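Imidazoleglycerol-phosphate dehydratase (Staphylococcus aureus subsp. aureus, PDB 2AE8) catalyses the manganese-dependent dehydration of imidazoleglycerol phosphate to imidazoleacetol phosphate, the sixth step of histidine biosynthesis. Local coordinates at residues B[62-73]-B[187-198]. Sequence-based numbering, arbitrary orientation. Where two conformers were deposited one is given.
Sequences FLNHMLTLFTFH and HHEIEAIFKAFS. With MG (magnesium ion), chain L; MG (magnesium ion), chain T.
The F194 ring takes M66 on one face: CB of M66 stands 3.6 Å from the ring centroid, almost on the normal. CG of M66 is turned anti to its own carbonyl carbon (chi1 -68°), and further bends carry the selenium of this selenomethionine obliquely past the rim, 3.7 Å from CD2 of F194, a Met-aromatic contact. F62 points its edge at the face of H187 in an offset edge-to-face pair, planes 82° apart, while CG2 of I190 meets the F62 ring at its edge, in plane, beside CE2 and CZ. The H73 ring lies between the aliphatic chain of K195, CG over one face and CE 3.5 Å from CE1 of H73, and CD2 of F72 over the centre of the opposite face; NZ of K195 is hydrogen-bonded to OH of Y118 of a third subunit. Segments 62-73 and 187-198 run in the same general direction, crossing at -30°. In this duplicated fold 61-74 is the first helix of the N-terminal half and 186-205 the second of the C-terminal half, so the contact joins the halves. One metal site lies between them: NE2 of H187 and OE1 of E191 (2.1 Å) bind a magnesium that H92 of a second subunit also ligates. H65, also part of the site, is modelled in two conformers; in one, NE2 lies 2.8 Å from the metal, a long, uncertain bond. A water donates to OE2 of E191; its link to NE2 of H65 is doubtful. CD1 of L69 sits over a face of H65 and touches OE2. Toward F70 and S198 their CA atoms close to 5.2 Å, and OG of S198, 3.2 Å from CA of F70, donates back to F194 O (2.6 Å), on the opposite face of that carbonyl from S198 N.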
loop_
_atom_site.group_PDB
_atom_site.type_symbol
_atom_site.label_atom_id
_atom_site.label_comp_id
_atom_site.label_asym_id
_atom_site.label_seq_id
_atom_site.Cartn_x
_atom_site.Cartn_y
_atom_site.Cartn_z
ATOM N N PHE B 62 14.053 17.059 42.173
ATOM C CA PHE B 62 14.700 16.281 41.123
ATOM C C PHE B 62 15.882 17.058 40.555
ATOM O O PHE B 62 16.913 16.472 40.252
ATOM C CB PHE B 62 13.709 15.883 40.007
ATOM C CG PHE B 62 14.323 15.001 38.951
ATOM C CD1 PHE B 62 14.557 13.653 39.204
ATOM C CD2 PHE B 62 14.707 15.531 37.717
ATOM C CE1 PHE B 62 15.141 12.831 38.229
ATOM C CE2 PHE B 62 15.285 14.716 36.736
ATOM C CZ PHE B 62 15.504 13.366 36.995
ATOM N N LEU B 63 15.724 18.374 40.428
ATOM C CA LEU B 63 16.788 19.236 39.920
ATOM C C LEU B 63 17.983 19.235 40.884
ATOM O O LEU B 63 19.128 19.175 40.442
ATOM C CB LEU B 63 16.283 20.660 39.650
ATOM C CG LEU B 63 17.229 21.612 38.898
ATOM C CD1 LEU B 63 17.666 21.053 37.548
ATOM C CD2 LEU B 63 16.587 22.996 38.743
ATOM N N ASN B 64 17.704 19.247 42.192
ATOM C CA ASN B 64 18.764 19.069 43.204
ATOM C C ASN B 64 19.632 17.846 42.942
ATOM O O ASN B 64 20.864 17.944 42.940
ATOM C CB ASN B 64 18.182 19.016 44.624
ATOM C CG ASN B 64 17.722 20.376 45.110
ATOM O OD1 ASN B 64 17.911 21.383 44.436
ATOM N ND2 ASN B 64 17.103 20.410 46.282
ATOM N N HIS B 65 18.999 16.699 42.702
ATOM C CA HIS B 65 19.741 15.466 42.487
ATOM C C HIS B 65 20.592 15.542 41.220
ATOM O O HIS B 65 21.772 15.136 41.226
ATOM C CB HIS B 65 18.809 14.245 42.441
ATOM C CG HIS B 65 19.530 12.940 42.252
ATOM N ND1 HIS B 65 20.641 12.587 42.990
ATOM C CD2 HIS B 65 19.287 11.896 41.422
ATOM C CE1 HIS B 65 21.066 11.394 42.604
ATOM N NE2 HIS B 65 20.263 10.952 41.654
HETATM N N MSE B 66 20.002 16.061 40.143
HETATM C CA MSE B 66 20.711 16.163 38.850
HETATM C C MSE B 66 21.936 17.106 38.909
HETATM O O MSE B 66 23.011 16.795 38.374
HETATM C CB MSE B 66 19.739 16.595 37.743
HETATM C CG MSE B 66 18.675 15.526 37.380
HETATM SE SE MSE B 66 19.392 13.734 36.908
HETATM C CE MSE B 66 19.068 12.794 38.572
ATOM N N LEU B 67 21.759 18.263 39.544
ATOM C CA LEU B 67 22.872 19.215 39.706
ATOM C C LEU B 67 23.921 18.678 40.671
ATOM O O LEU B 67 25.096 18.976 40.534
ATOM C CB LEU B 67 22.366 20.599 40.130
ATOM C CG LEU B 67 21.417 21.242 39.111
ATOM C CD1 LEU B 67 20.911 22.619 39.562
ATOM C CD2 LEU B 67 22.110 21.333 37.759
ATOM N N THR B 68 23.508 17.861 41.635
ATOM C CA THR B 68 24.488 17.178 42.482
ATOM C C THR B 68 25.331 16.238 41.620
ATOM O O THR B 68 26.553 16.166 41.777
ATOM C CB THR B 68 23.804 16.440 43.667
ATOM O OG1 THR B 68 23.180 17.416 44.513
ATOM C CG2 THR B 68 24.809 15.614 44.483
ATOM N N LEU B 69 24.683 15.551 40.677
ATOM C CA LEU B 69 25.393 14.695 39.723
ATOM C C LEU B 69 26.350 15.490 38.832
ATOM O O LEU B 69 27.501 15.081 38.595
ATOM C CB LEU B 69 24.380 13.913 38.860
ATOM C CG LEU B 69 23.792 12.669 39.522
ATOM C CD1 LEU B 69 22.503 12.276 38.823
ATOM C CD2 LEU B 69 24.799 11.485 39.512
ATOM N N PHE B 70 25.869 16.627 38.342
ATOM C CA PHE B 70 26.679 17.543 37.548
ATOM C C PHE B 70 27.966 17.910 38.303
ATOM O O PHE B 70 29.074 17.823 37.759
ATOM C CB PHE B 70 25.864 18.795 37.210
ATOM C CG PHE B 70 26.675 19.912 36.602
ATOM C CD1 PHE B 70 26.892 19.970 35.224
ATOM C CD2 PHE B 70 27.214 20.920 37.411
ATOM C CE1 PHE B 70 27.645 21.008 34.652
ATOM C CE2 PHE B 70 27.974 21.955 36.860
ATOM C CZ PHE B 70 28.197 22.000 35.476
ATOM N N THR B 71 27.825 18.301 39.566
ATOM C CA THR B 71 29.014 18.724 40.325
ATOM C C THR B 71 30.037 17.622 40.417
ATOM O O THR B 71 31.213 17.851 40.125
ATOM C CB THR B 71 28.685 19.297 41.727
ATOM O OG1 THR B 71 28.064 18.301 42.543
ATOM C CG2 THR B 71 27.785 20.474 41.603
ATOM N N PHE B 72 29.599 16.412 40.764
ATOM C CA PHE B 72 30.513 15.277 40.907
ATOM C C PHE B 72 31.192 14.904 39.598
ATOM O O PHE B 72 32.404 14.642 39.561
ATOM C CB PHE B 72 29.773 14.052 41.474
ATOM C CG PHE B 72 30.664 12.868 41.723
ATOM C CD1 PHE B 72 31.240 12.669 42.979
ATOM C CD2 PHE B 72 30.943 11.951 40.706
ATOM C CE1 PHE B 72 32.075 11.573 43.216
ATOM C CE2 PHE B 72 31.784 10.857 40.927
ATOM C CZ PHE B 72 32.346 10.665 42.190
ATOM N N HIS B 73 30.419 14.860 38.516
ATOM C CA HIS B 73 30.960 14.373 37.239
ATOM C C HIS B 73 31.720 15.394 36.415
ATOM O O HIS B 73 32.523 15.004 35.575
ATOM C CB HIS B 73 29.857 13.708 36.404
ATOM C CG HIS B 73 29.388 12.420 36.993
ATOM N ND1 HIS B 73 30.059 11.236 36.799
ATOM C CD2 HIS B 73 28.358 12.138 37.825
ATOM C CE1 HIS B 73 29.448 10.270 37.462
ATOM N NE2 HIS B 73 28.413 10.791 38.093
ATOM N N HIS B 187 13.855 8.138 34.376
ATOM C CA HIS B 187 14.834 8.558 35.381
ATOM C C HIS B 187 16.251 8.231 34.876
ATOM O O HIS B 187 17.141 9.078 34.919
ATOM C CB HIS B 187 14.546 7.880 36.735
ATOM C CG HIS B 187 15.383 8.399 37.859
ATOM N ND1 HIS B 187 14.855 9.130 38.906
ATOM C CD2 HIS B 187 16.716 8.319 38.090
ATOM C CE1 HIS B 187 15.826 9.464 39.742
ATOM N NE2 HIS B 187 16.963 8.979 39.273
ATOM N N HIS B 188 16.429 7.018 34.355
ATOM C CA HIS B 188 17.692 6.574 33.796
ATOM C C HIS B 188 18.102 7.423 32.598
ATOM O O HIS B 188 19.288 7.725 32.410
ATOM C CB HIS B 188 17.593 5.113 33.342
ATOM C CG HIS B 188 17.495 4.138 34.468
ATOM N ND1 HIS B 188 17.284 2.796 34.264
ATOM C CD2 HIS B 188 17.563 4.310 35.814
ATOM C CE1 HIS B 188 17.243 2.176 35.432
ATOM N NE2 HIS B 188 17.409 3.074 36.388
ATOM N N GLU B 189 17.114 7.784 31.774
ATOM C CA GLU B 189 17.370 8.546 30.561
ATOM C C GLU B 189 17.949 9.913 30.912
ATOM O O GLU B 189 18.962 10.329 30.373
ATOM C CB GLU B 189 16.063 8.719 29.773
ATOM C CG GLU B 189 15.629 7.486 28.957
ATOM C CD GLU B 189 14.162 7.552 28.510
ATOM O OE1 GLU B 189 13.471 8.575 28.750
ATOM O OE2 GLU B 189 13.684 6.543 27.966
ATOM N N ILE B 190 17.266 10.625 31.791
ATOM C CA ILE B 190 17.719 11.928 32.225
ATOM C C ILE B 190 19.065 11.841 32.961
ATOM O O ILE B 190 19.962 12.651 32.734
ATOM C CB ILE B 190 16.654 12.575 33.122
ATOM C CG1 ILE B 190 15.355 12.756 32.307
ATOM C CG2 ILE B 190 17.155 13.923 33.637
ATOM C CD1 ILE B 190 14.114 13.036 33.160
ATOM N N GLU B 191 19.194 10.858 33.841
ATOM C CA GLU B 191 20.434 10.685 34.594
ATOM C C GLU B 191 21.630 10.402 33.692
ATOM O O GLU B 191 22.682 11.021 33.853
ATOM C CB GLU B 191 20.276 9.616 35.679
ATOM C CG GLU B 191 21.528 9.392 36.494
ATOM C CD GLU B 191 21.246 8.838 37.882
ATOM O OE1 GLU B 191 20.066 8.631 38.243
ATOM O OE2 GLU B 191 22.219 8.606 38.617
ATOM N N ALA B 192 21.492 9.473 32.745
ATOM C CA ALA B 192 22.566 9.219 31.773
ATOM C C ALA B 192 22.968 10.494 31.024
ATOM O O ALA B 192 24.159 10.757 30.816
ATOM C CB ALA B 192 22.161 8.102 30.773
ATOM N N ILE B 193 21.979 11.292 30.619
ATOM C CA ILE B 193 22.252 12.558 29.915
ATOM C C ILE B 193 23.025 13.565 30.811
ATOM O O ILE B 193 24.009 14.164 30.376
ATOM C CB ILE B 193 20.954 13.210 29.398
ATOM C CG1 ILE B 193 20.338 12.377 28.245
ATOM C CG2 ILE B 193 21.201 14.680 28.954
ATOM C CD1 ILE B 193 18.912 12.800 27.919
ATOM N N PHE B 194 22.568 13.752 32.047
ATOM C CA PHE B 194 23.293 14.614 32.994
ATOM C C PHE B 194 24.700 14.113 33.280
ATOM O O PHE B 194 25.640 14.905 33.281
ATOM C CB PHE B 194 22.521 14.799 34.302
ATOM C CG PHE B 194 21.595 15.967 34.293
ATOM C CD1 PHE B 194 22.057 17.237 34.653
ATOM C CD2 PHE B 194 20.257 15.810 33.925
ATOM C CE1 PHE B 194 21.202 18.339 34.652
ATOM C CE2 PHE B 194 19.369 16.916 33.916
ATOM C CZ PHE B 194 19.848 18.193 34.284
ATOM N N LYS B 195 24.860 12.811 33.495
ATOM C CA LYS B 195 26.184 12.239 33.718
ATOM C C LYS B 195 27.116 12.449 32.520
ATOM O O LYS B 195 28.257 12.892 32.673
ATOM C CB LYS B 195 26.117 10.750 34.093
ATOM C CG LYS B 195 25.547 10.445 35.516
ATOM C CD LYS B 195 25.595 8.931 35.880
ATOM C CE LYS B 195 27.026 8.336 35.786
ATOM N NZ LYS B 195 27.111 6.954 36.393
ATOM N N ALA B 196 26.633 12.132 31.323
ATOM C CA ALA B 196 27.437 12.258 30.120
ATOM C C ALA B 196 27.798 13.707 29.811
ATOM O O ALA B 196 28.930 13.976 29.456
ATOM C CB ALA B 196 26.723 11.617 28.922
ATOM N N PHE B 197 26.845 14.628 29.906
ATOM C CA PHE B 197 27.152 16.030 29.651
ATOM C C PHE B 197 28.229 16.550 30.618
ATOM O O PHE B 197 29.173 17.216 30.199
ATOM C CB PHE B 197 25.909 16.910 29.790
ATOM C CG PHE B 197 26.216 18.394 29.689
ATOM C CD1 PHE B 197 26.396 18.994 28.449
ATOM C CD2 PHE B 197 26.364 19.176 30.849
ATOM C CE1 PHE B 197 26.691 20.353 28.342
ATOM C CE2 PHE B 197 26.673 20.529 30.755
ATOM C CZ PHE B 197 26.829 21.126 29.498
ATOM N N SER B 198 28.056 16.257 31.909
ATOM C CA SER B 198 28.972 16.719 32.962
ATOM C C SER B 198 30.378 16.209 32.697
ATOM O O SER B 198 31.338 16.962 32.785
ATOM C CB SER B 198 28.538 16.186 34.317
ATOM O OG SER B 198 27.213 16.547 34.588
HETATM MG MG MG L . 19.178 8.886 40.143
HETATM MG MG MG T . 17.672 2.692 38.516
HETATM O O HOH W 1 21.672 8.514 41.608
HETATM O O HOH W 2 18.892 4.798 39.077
HETATM O O HOH W 3 16.481 0.821 38.332
HETATM O O HOH W 4 19.121 1.168 38.232
#